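Local structure of aminopeptidase-like protein (Chaetomium thermophilum, 5JM6) at residues R172-K183 and S276-A287; A139-K147 and S255-K263. The protein probably acts as a zinc-dependent aminopeptidase of the M18 family, binds zinc ions and assembles into a dodecamer. All coordinates share one frame; numbering follows the deposited sequence.

Contact 1. Residues R172-K183 and S276-A287; sequences RDLSVGGRVIVK and SILNWELELFDA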
loop_
_atom_site.group_PDB
_atom_site.type_symbol
_atom_site.label_atom_id
_atom_site.label_comp_id
_atom_site.label_asym_id
_atom_site.label_seq_id
_atom_site.Cartn_x
_atom_site.Cartn_y
_atom_site.Cartn_z
ATOM N N ARG A 172 8.443 -37.375 0.066
ATOM C CA ARG A 172 9.254 -38.313 -0.699
ATOM C C ARG A 172 9.772 -39.390 0.243
ATOM O O ARG A 172 9.952 -39.139 1.435
ATOM C CB ARG A 172 10.417 -37.602 -1.394
ATOM C CG ARG A 172 10.005 -36.471 -2.324
ATOM C CD ARG A 172 9.517 -36.988 -3.670
ATOM N NE ARG A 172 9.291 -35.893 -4.612
ATOM C CZ ARG A 172 8.857 -36.052 -5.858
ATOM N NH1 ARG A 172 8.598 -37.265 -6.325
ATOM N NH2 ARG A 172 8.687 -34.995 -6.640
ATOM N N ASP A 173 10.024 -40.584 -0.285
ATOM C CA ASP A 173 10.514 -41.664 0.557
ATOM C C ASP A 173 12.025 -41.547 0.610
ATOM O O ASP A 173 12.714 -41.825 -0.369
ATOM C CB ASP A 173 10.108 -43.035 0.002
ATOM C CG ASP A 173 8.606 -43.263 0.015
ATOM O OD1 ASP A 173 7.848 -42.302 0.261
ATOM O OD2 ASP A 173 8.186 -44.413 -0.232
ATOM N N LEU A 174 12.542 -41.169 1.771
ATOM C CA LEU A 174 13.955 -40.843 1.884
ATOM C C LEU A 174 14.720 -41.948 2.582
ATOM O O LEU A 174 14.269 -42.500 3.584
ATOM C CB LEU A 174 14.152 -39.523 2.633
ATOM C CG LEU A 174 13.378 -38.303 2.136
ATOM C CD1 LEU A 174 13.592 -37.128 3.079
ATOM C CD2 LEU A 174 13.781 -37.936 0.714
ATOM N N SER A 175 15.886 -42.268 2.038
ATOM C CA SER A 175 16.784 -43.200 2.686
ATOM C C SER A 175 18.024 -42.433 3.113
ATOM O O SER A 175 18.129 -41.228 2.875
ATOM C CB SER A 175 17.139 -44.359 1.753
ATOM O OG SER A 175 17.690 -45.445 2.479
ATOM N N VAL A 176 18.959 -43.125 3.749
ATOM C CA VAL A 176 20.161 -42.482 4.251
ATOM C C VAL A 176 21.384 -43.271 3.795
ATOM O O VAL A 176 21.318 -44.486 3.606
ATOM C CB VAL A 176 20.129 -42.354 5.797
ATOM C CG1 VAL A 176 20.183 -43.724 6.457
ATOM C CG2 VAL A 176 21.257 -41.461 6.296
ATOM N N GLY A 177 22.490 -42.568 3.587
ATOM C CA GLY A 177 23.720 -43.199 3.158
ATOM C C GLY A 177 24.880 -42.236 3.264
ATOM O O GLY A 177 24.695 -41.048 3.522
ATOM N N GLY A 178 26.086 -42.757 3.086
ATOM C CA GLY A 178 27.269 -41.931 3.175
ATOM C C GLY A 178 28.447 -42.741 3.661
ATOM O O GLY A 178 28.500 -43.958 3.486
ATOM N N ARG A 179 29.400 -42.054 4.274
ATOM C CA ARG A 179 30.578 -42.714 4.804
ATOM C C ARG A 179 30.633 -42.645 6.324
ATOM O O ARG A 179 30.118 -41.712 6.940
ATOM C CB ARG A 179 31.836 -42.096 4.213
ATOM C CG ARG A 179 32.022 -40.645 4.581
ATOM C CD ARG A 179 33.385 -40.184 4.145
ATOM N NE ARG A 179 33.628 -38.784 4.465
ATOM C CZ ARG A 179 34.666 -38.100 4.003
ATOM N NH1 ARG A 179 35.542 -38.693 3.204
ATOM N NH2 ARG A 179 34.828 -36.826 4.335
ATOM N N VAL A 180 31.264 -43.652 6.917
ATOM C CA VAL A 180 31.443 -43.715 8.359
ATOM C C VAL A 180 32.927 -43.762 8.683
ATOM O O VAL A 180 33.688 -44.477 8.030
ATOM C CB VAL A 180 30.746 -44.950 8.964
ATOM C CG1 VAL A 180 30.772 -44.885 10.482
ATOM C CG2 VAL A 180 29.318 -45.059 8.456
ATOM N N ILE A 181 33.343 -42.998 9.687
ATOM C CA ILE A 181 34.727 -43.050 10.118
ATOM C C ILE A 181 34.822 -44.067 11.247
ATOM O O ILE A 181 34.389 -43.812 12.371
ATOM C CB ILE A 181 35.228 -41.671 10.576
ATOM C CG1 ILE A 181 34.849 -40.606 9.544
ATOM C CG2 ILE A 181 36.725 -41.691 10.790
ATOM C CD1 ILE A 181 35.462 -40.834 8.177
ATOM N N VAL A 182 35.418 -45.211 10.936
ATOM C CA VAL A 182 35.412 -46.357 11.833
ATOM C C VAL A 182 36.792 -46.569 12.434
ATOM O O VAL A 182 37.811 -46.314 11.789
ATOM C CB VAL A 182 34.939 -47.644 11.091
ATOM C CG1 VAL A 182 35.512 -48.916 11.716
ATOM C CG2 VAL A 182 33.418 -47.704 11.047
ATOM N N LYS A 183 36.816 -47.022 13.682
ATOM C CA LYS A 183 38.054 -47.399 14.327
ATOM C C LYS A 183 38.194 -48.912 14.257
ATOM O O LYS A 183 37.478 -49.636 14.946
ATOM C CB LYS A 183 38.066 -46.926 15.778
ATOM C CG LYS A 183 39.407 -47.062 16.445
ATOM C CD LYS A 183 40.416 -46.242 15.669
ATOM C CE LYS A 183 41.376 -45.508 16.584
ATOM N NZ LYS A 183 42.502 -44.900 15.818
ATOM N N SER A 276 33.109 -47.441 18.455
ATOM C CA SER A 276 33.982 -47.646 17.301
ATOM C C SER A 276 33.705 -46.658 16.170
ATOM O O SER A 276 34.462 -46.591 15.201
ATOM C CB SER A 276 33.839 -49.072 16.770
ATOM O OG SER A 276 34.258 -50.024 17.730
ATOM N N ILE A 277 32.614 -45.909 16.279
ATOM C CA ILE A 277 32.303 -44.893 15.283
ATOM C C ILE A 277 32.755 -43.528 15.789
ATOM O O ILE A 277 32.232 -43.017 16.780
ATOM C CB ILE A 277 30.802 -44.867 14.943
ATOM C CG1 ILE A 277 30.368 -46.231 14.400
ATOM C CG2 ILE A 277 30.504 -43.773 13.930
ATOM C CD1 ILE A 277 28.921 -46.296 13.980
ATOM N N LEU A 278 33.758 -42.964 15.124
ATOM C CA LEU A 278 34.310 -41.667 15.500
ATOM C C LEU A 278 33.468 -40.523 14.941
ATOM O O LEU A 278 33.371 -39.453 15.546
ATOM C CB LEU A 278 35.759 -41.547 15.020
ATOM C CG LEU A 278 36.690 -42.728 15.327
ATOM C CD1 LEU A 278 38.070 -42.504 14.728
ATOM C CD2 LEU A 278 36.796 -42.984 16.823
ATOM N N ASN A 279 32.854 -40.773 13.789
ATOM C CA ASN A 279 32.050 -39.790 13.074
ATOM C C ASN A 279 31.447 -40.458 11.850
ATOM O O ASN A 279 31.814 -41.583 11.509
ATOM C CB ASN A 279 32.894 -38.582 12.651
ATOM C CG ASN A 279 32.156 -37.268 12.814
ATOM O OD1 ASN A 279 31.214 -36.974 12.078
ATOM N ND2 ASN A 279 32.590 -36.462 13.777
ATOM N N TRP A 280 30.513 -39.782 11.197
ATOM C CA TRP A 280 30.068 -40.227 9.888
ATOM C C TRP A 280 29.588 -39.049 9.059
ATOM O O TRP A 280 29.275 -37.984 9.591
ATOM C CB TRP A 280 28.968 -41.296 9.990
ATOM C CG TRP A 280 27.698 -40.903 10.708
ATOM C CD1 TRP A 280 27.052 -39.700 10.650
ATOM C CD2 TRP A 280 26.876 -41.757 11.513
ATOM N NE1 TRP A 280 25.907 -39.739 11.408
ATOM C CE2 TRP A 280 25.774 -40.993 11.945
ATOM C CE3 TRP A 280 26.975 -43.089 11.925
ATOM C CZ2 TRP A 280 24.779 -41.518 12.764
ATOM C CZ3 TRP A 280 25.986 -43.606 12.743
ATOM C CH2 TRP A 280 24.903 -42.821 13.153
ATOM N N GLU A 281 29.578 -39.235 7.747
ATOM C CA GLU A 281 29.013 -38.245 6.855
ATOM C C GLU A 281 27.834 -38.879 6.138
ATOM O O GLU A 281 28.015 -39.671 5.216
ATOM C CB GLU A 281 30.074 -37.763 5.867
ATOM C CG GLU A 281 30.175 -36.259 5.737
ATOM C CD GLU A 281 31.444 -35.827 5.033
ATOM O OE1 GLU A 281 31.356 -35.004 4.099
ATOM O OE2 GLU A 281 32.532 -36.307 5.418
ATOM N N LEU A 282 26.626 -38.504 6.542
ATOM C CA LEU A 282 25.426 -39.139 6.017
ATOM C C LEU A 282 24.469 -38.093 5.479
ATOM O O LEU A 282 24.378 -36.986 6.008
ATOM C CB LEU A 282 24.739 -39.985 7.093
ATOM C CG LEU A 282 25.555 -41.123 7.715
ATOM C CD1 LEU A 282 24.774 -41.797 8.827
ATOM C CD2 LEU A 282 25.948 -42.137 6.659
ATOM N N GLU A 283 23.762 -38.450 4.415
ATOM C CA GLU A 283 22.795 -37.554 3.807
ATOM C C GLU A 283 21.508 -38.299 3.494
ATOM O O GLU A 283 21.472 -39.530 3.504
ATOM C CB GLU A 283 23.369 -36.929 2.535
ATOM C CG GLU A 283 23.858 -37.948 1.521
ATOM C CD GLU A 283 24.652 -37.318 0.394
ATOM O OE1 GLU A 283 25.637 -36.607 0.683
ATOM O OE2 GLU A 283 24.289 -37.536 -0.781
ATOM N N LEU A 284 20.451 -37.545 3.229
ATOM C CA LEU A 284 19.192 -38.130 2.804
ATOM C C LEU A 284 19.091 -38.065 1.287
ATOM O O LEU A 284 19.460 -37.064 0.674
ATOM C CB LEU A 284 18.012 -37.414 3.460
ATOM C CG LEU A 284 18.042 -37.414 4.990
ATOM C CD1 LEU A 284 16.833 -36.693 5.563
ATOM C CD2 LEU A 284 18.128 -38.837 5.521
ATOM N N PHE A 285 18.615 -39.147 0.683
ATOM C CA PHE A 285 18.392 -39.173 -0.754
ATOM C C PHE A 285 17.077 -39.874 -1.049
ATOM O O PHE A 285 16.539 -40.585 -0.202
ATOM C CB PHE A 285 19.548 -39.866 -1.482
ATOM C CG PHE A 285 19.791 -41.283 -1.037
ATOM C CD1 PHE A 285 20.658 -41.553 0.008
ATOM C CD2 PHE A 285 19.159 -42.341 -1.670
ATOM C CE1 PHE A 285 20.886 -42.854 0.418
ATOM C CE2 PHE A 285 19.385 -43.644 -1.264
ATOM C CZ PHE A 285 20.249 -43.900 -0.218
ATOM N N ASP A 286 16.559 -39.669 -2.253
ATOM C CA ASP A 286 15.288 -40.265 -2.631
ATOM C C ASP A 286 15.464 -41.756 -2.908
ATOM O O ASP A 286 16.284 -42.155 -3.737
ATOM C CB ASP A 286 14.708 -39.544 -3.849
ATOM C CG ASP A 286 13.365 -40.102 -4.278
ATOM O OD1 ASP A 286 12.698 -40.777 -3.463
ATOM O OD2 ASP A 286 12.971 -39.852 -5.437
ATOM N N ALA A 287 14.683 -42.570 -2.203
ATOM C CA ALA A 287 14.790 -44.024 -2.285
ATOM C C ALA A 287 14.254 -44.582 -3.595
ATOM O O ALA A 287 14.510 -45.738 -3.932
ATOM C CB ALA A 287 14.060 -44.668 -1.116
#
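Asp-173 O takes the N-H of Ala-287 at 2.8 Å, opening an antiparallel strand pair inside a six-stranded antiparallel sheet, where 174-183 and 277-286 are neighbours. Ser-175 and Phe-285 form a hydrogen-bonded pair, and Ser-175 CB sits off-centre over the Phe-285 ring, 4.1 Å from its centroid, a CH-pi contact. The ring's chi1 of 58° turns it back over the partner strand, where its edge meets Gly-177. On the other face of the sheet, Val-176 CG2 packs against Leu-282 CB at 3.9 Å. Gly-178, without a side chain, faces Leu-282 in a non-hydrogen-bonded pair. Arg-179 runs alongside Glu-281 and forms a salt bridge with it: Glu-281 OE2 lies close to the guanidinium plane, 2.9 Å from Arg-179 NE and 2.6 Å from Arg-179 NH2. Asp-429 of a second subunit makes a further salt bridge to Arg-179 NH2, and Ser-430 OG of that subunit bonds to Glu-281 OE2, which places the pair at a subunit interface. Val-180 CG1 reaches Ile-277 CG2 at 3.6 Å beneath helix 259-268. A beta bulge follows: Ile-181 pairs with Asn-279 but Val-182 with Ile-277, and Ile-181 O accepts from Leu-278 N. Finally, Lys-183 N donates to Ser-276 O at 2.8 Å.

Contact 2. Residues A139-K147 and S255-K263; sequences ARLKPTSVK and STQPPKLVK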
loop_
_atom_site.group_PDB
_atom_site.type_symbol
_atom_site.label_atom_id
_atom_site.label_comp_id
_atom_site.label_asym_id
_atom_site.label_seq_id
_atom_site.Cartn_x
_atom_site.Cartn_y
_atom_site.Cartn_z
ATOM N N ALA A 139 20.572 -33.416 1.516
ATOM C CA ALA A 139 20.405 -32.934 2.885
ATOM C C ALA A 139 21.282 -33.710 3.861
ATOM O O ALA A 139 21.027 -34.880 4.141
ATOM C CB ALA A 139 18.945 -33.026 3.300
ATOM N N ARG A 140 22.301 -33.047 4.396
ATOM C CA ARG A 140 23.262 -33.718 5.262
ATOM C C ARG A 140 22.824 -33.727 6.719
ATOM O O ARG A 140 22.264 -32.752 7.221
ATOM C CB ARG A 140 24.638 -33.062 5.134
ATOM C CG ARG A 140 25.197 -33.152 3.729
ATOM C CD ARG A 140 26.677 -32.832 3.665
ATOM N NE ARG A 140 27.377 -33.854 2.895
ATOM C CZ ARG A 140 27.701 -33.741 1.610
ATOM N NH1 ARG A 140 27.401 -32.637 0.938
ATOM N NH2 ARG A 140 28.330 -34.734 0.998
ATOM N N LEU A 141 23.079 -34.849 7.386
ATOM C CA LEU A 141 22.827 -34.967 8.813
ATOM C C LEU A 141 23.670 -33.963 9.586
ATOM O O LEU A 141 24.854 -33.778 9.304
ATOM C CB LEU A 141 23.123 -36.387 9.302
ATOM C CG LEU A 141 21.985 -37.411 9.308
ATOM C CD1 LEU A 141 21.422 -37.640 7.912
ATOM C CD2 LEU A 141 22.462 -38.721 9.918
ATOM N N LYS A 142 23.044 -33.311 10.558
ATOM C CA LYS A 142 23.728 -32.370 11.434
ATOM C C LYS A 142 24.795 -33.091 12.254
ATOM O O LYS A 142 24.716 -34.307 12.426
ATOM C CB LYS A 142 22.717 -31.688 12.356
ATOM C CG LYS A 142 21.660 -30.867 11.630
ATOM C CD LYS A 142 21.587 -29.479 12.221
ATOM C CE LYS A 142 20.495 -28.611 11.609
ATOM N NZ LYS A 142 19.119 -29.089 11.918
ATOM N N PRO A 143 25.812 -32.356 12.739
ATOM C CA PRO A 143 26.744 -32.955 13.702
ATOM C C PRO A 143 26.022 -33.627 14.872
ATOM O O PRO A 143 26.377 -34.745 15.240
ATOM C CB PRO A 143 27.568 -31.755 14.163
ATOM C CG PRO A 143 27.661 -30.917 12.929
ATOM C CD PRO A 143 26.323 -31.073 12.220
ATOM N N THR A 144 25.020 -32.961 15.435
ATOM C CA THR A 144 24.086 -33.634 16.329
ATOM C C THR A 144 22.771 -33.794 15.579
ATOM O O THR A 144 22.045 -32.823 15.368
ATOM C CB THR A 144 23.859 -32.848 17.637
ATOM O OG1 THR A 144 25.098 -32.719 18.345
ATOM C CG2 THR A 144 22.850 -33.562 18.525
ATOM N N SER A 145 22.469 -35.020 15.166
ATOM C CA SER A 145 21.249 -35.270 14.410
ATOM C C SER A 145 20.060 -35.646 15.289
ATOM O O SER A 145 18.919 -35.628 14.830
ATOM C CB SER A 145 21.501 -36.349 13.351
ATOM O OG SER A 145 22.542 -37.224 13.734
ATOM N N VAL A 146 20.321 -35.950 16.557
ATOM C CA VAL A 146 19.248 -36.327 17.468
ATOM C C VAL A 146 18.339 -35.125 17.748
ATOM O O VAL A 146 18.777 -33.972 17.716
ATOM C CB VAL A 146 19.800 -36.910 18.794
ATOM C CG1 VAL A 146 20.262 -35.806 19.733
ATOM C CG2 VAL A 146 18.752 -37.787 19.469
ATOM N N LYS A 147 17.064 -35.416 17.985
ATOM C CA LYS A 147 16.045 -34.408 18.259
ATOM C C LYS A 147 15.128 -34.917 19.367
ATOM O O LYS A 147 15.079 -36.119 19.624
ATOM C CB LYS A 147 15.227 -34.104 16.998
ATOM C CG LYS A 147 15.947 -33.292 15.933
ATOM C CD LYS A 147 15.790 -31.799 16.164
ATOM C CE LYS A 147 15.950 -31.025 14.862
ATOM N NZ LYS A 147 15.815 -29.553 15.043
ATOM N N SER A 255 26.402 -40.855 20.925
ATOM C CA SER A 255 25.398 -40.220 21.771
ATOM C C SER A 255 24.745 -38.999 21.115
ATOM O O SER A 255 23.670 -38.576 21.535
ATOM C CB SER A 255 26.012 -39.817 23.113
ATOM O OG SER A 255 26.986 -38.803 22.942
ATOM N N THR A 256 25.381 -38.430 20.093
ATOM C CA THR A 256 24.824 -37.252 19.425
ATOM C C THR A 256 23.797 -37.614 18.354
ATOM O O THR A 256 23.178 -36.734 17.759
ATOM C CB THR A 256 25.920 -36.389 18.762
ATOM O OG1 THR A 256 26.681 -37.188 17.847
ATOM C CG2 THR A 256 26.847 -35.797 19.810
ATOM N N GLN A 257 23.605 -38.910 18.136
ATOM C CA GLN A 257 22.823 -39.405 17.008
ATOM C C GLN A 257 21.596 -40.175 17.489
ATOM O O GLN A 257 21.532 -40.563 18.655
ATOM C CB GLN A 257 23.694 -40.300 16.121
ATOM C CG GLN A 257 25.028 -39.684 15.746
ATOM C CD GLN A 257 24.890 -38.589 14.711
ATOM O OE1 GLN A 257 24.211 -38.757 13.700
ATOM N NE2 GLN A 257 25.522 -37.449 14.966
ATOM N N PRO A 258 20.599 -40.364 16.607
ATOM C CA PRO A 258 19.481 -41.236 16.981
ATOM C C PRO A 258 19.981 -42.639 17.304
ATOM O O PRO A 258 20.713 -43.213 16.497
ATOM C CB PRO A 258 18.599 -41.234 15.729
ATOM C CG PRO A 258 18.922 -39.949 15.049
ATOM C CD PRO A 258 20.383 -39.719 15.300
ATOM N N PRO A 259 19.591 -43.186 18.467
ATOM C CA PRO A 259 20.114 -44.478 18.930
ATOM C C PRO A 259 19.864 -45.572 17.912
ATOM O O PRO A 259 20.695 -46.453 17.689
ATOM C CB PRO A 259 19.318 -44.747 20.212
ATOM C CG PRO A 259 18.820 -43.414 20.645
ATOM C CD PRO A 259 18.578 -42.641 19.386
ATOM N N LYS A 260 18.702 -45.481 17.284
ATOM C CA LYS A 260 18.235 -46.488 16.355
ATOM C C LYS A 260 18.942 -46.435 15.010
ATOM O O LYS A 260 19.054 -47.450 14.322
ATOM C CB LYS A 260 16.736 -46.336 16.164
ATOM C CG LYS A 260 16.007 -47.499 16.743
ATOM C CD LYS A 260 14.518 -47.378 16.649
ATOM C CE LYS A 260 13.918 -48.176 17.782
ATOM N NZ LYS A 260 12.485 -48.444 17.542
ATOM N N LEU A 261 19.409 -45.251 14.635
ATOM C CA LEU A 261 20.190 -45.104 13.417
ATOM C C LEU A 261 21.584 -45.680 13.630
ATOM O O LEU A 261 22.120 -46.362 12.760
ATOM C CB LEU A 261 20.271 -43.635 12.996
ATOM C CG LEU A 261 21.048 -43.321 11.716
ATOM C CD1 LEU A 261 20.431 -44.019 10.513
ATOM C CD2 LEU A 261 21.113 -41.819 11.492
ATOM N N VAL A 262 22.156 -45.410 14.801
ATOM C CA VAL A 262 23.481 -45.913 15.146
ATOM C C VAL A 262 23.519 -47.440 15.109
ATOM O O VAL A 262 24.419 -48.027 14.506
ATOM C CB VAL A 262 23.925 -45.416 16.537
ATOM C CG1 VAL A 262 25.269 -46.021 16.922
ATOM C CG2 VAL A 262 23.995 -43.897 16.554
ATOM N N LYS A 263 22.540 -48.083 15.741
ATOM C CA LYS A 263 22.472 -49.543 15.735
ATOM C C LYS A 263 22.271 -50.075 14.324
ATOM O O LYS A 263 22.821 -51.113 13.961
ATOM C CB LYS A 263 21.344 -50.055 16.629
ATOM C CG LYS A 263 21.438 -49.671 18.088
ATOM C CD LYS A 263 20.269 -50.280 18.844
ATOM C CE LYS A 263 19.681 -49.305 19.844
ATOM N NZ LYS A 263 18.345 -49.753 20.326
#
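The loop after strand 139-141 meets the turn that leads into helix 259-268, and the backbones approach most closely at Thr-144 with Thr-256 (CA atoms 4.8 Å apart) and at Val-146 with Gln-257 (CA atoms 4.7 Å apart). A backbone hydrogen bond joins them: Val-146 N donates to Thr-256 O at 3.2 Å, with an N-H...O angle of 156°. The same oxygen receives a CA-H...O contact from Thr-144 CA at 3.5 Å. Pro-258 occupies the N-cap position, and its carbonyl accepts from Val-262 N in the first turn of the helix.

Among the side chains, Thr-144 crosses Thr-256 at about a right angle. Its CG2, anti to the backbone N, comes to 3.3 Å from Thr-256 O, while its OG1 faces the CB and CG2 of Thr-256. Gln-257 is bent at chi2 (-74°), which folds its amide back toward the loop: Gln-257 NE2 donates to Thr-256 OG1 at 3.1 Å and lies 2.8 Å from Pro-143 O. The amide is modelled too close to Ser-145 OG, however, so its fine orientation is doubtful. Thr-256 OG1 is also hydrogen-bonded to Phe-253 O, in the turn before the helix. At the other end of the contact, Leu-141 and Leu-261 meet tip to tip, CD2 to CD2 at 3.7 Å.

The contact thus docks the start of helix 259-268 against three consecutive strands of the sheet, 277-286, 139-141 and 153-160: Leu-156 of strand 153-160 touches Leu-141, Ser-145 and Pro-258, while Trp-280 of strand 277-286 touches Leu-141, Gln-257 and Val-262.

Overall arrangement
Contact 1 is the more buried of the two and lies nearer the centre of the chain, whereas contact 2 is partly buried and farther out; their centres are about 10 Å apart. Both reach the same antiparallel sheet: contact 1 is a strand pair of it, contact 2 joins a helix start to the loop after strand 139-141, which flanks 277-286 on the side away from 174-183. Probable hydrogen bonds join them, Leu-282 O to Leu-141 N and Leu-284 N to Ala-139 O, each 2.9 Å. Contact 1 combines a backbone ladder with apolar packing and an interface salt bridge; contact 2 has one clear backbone bond, a glutamine amide and two leucine tips.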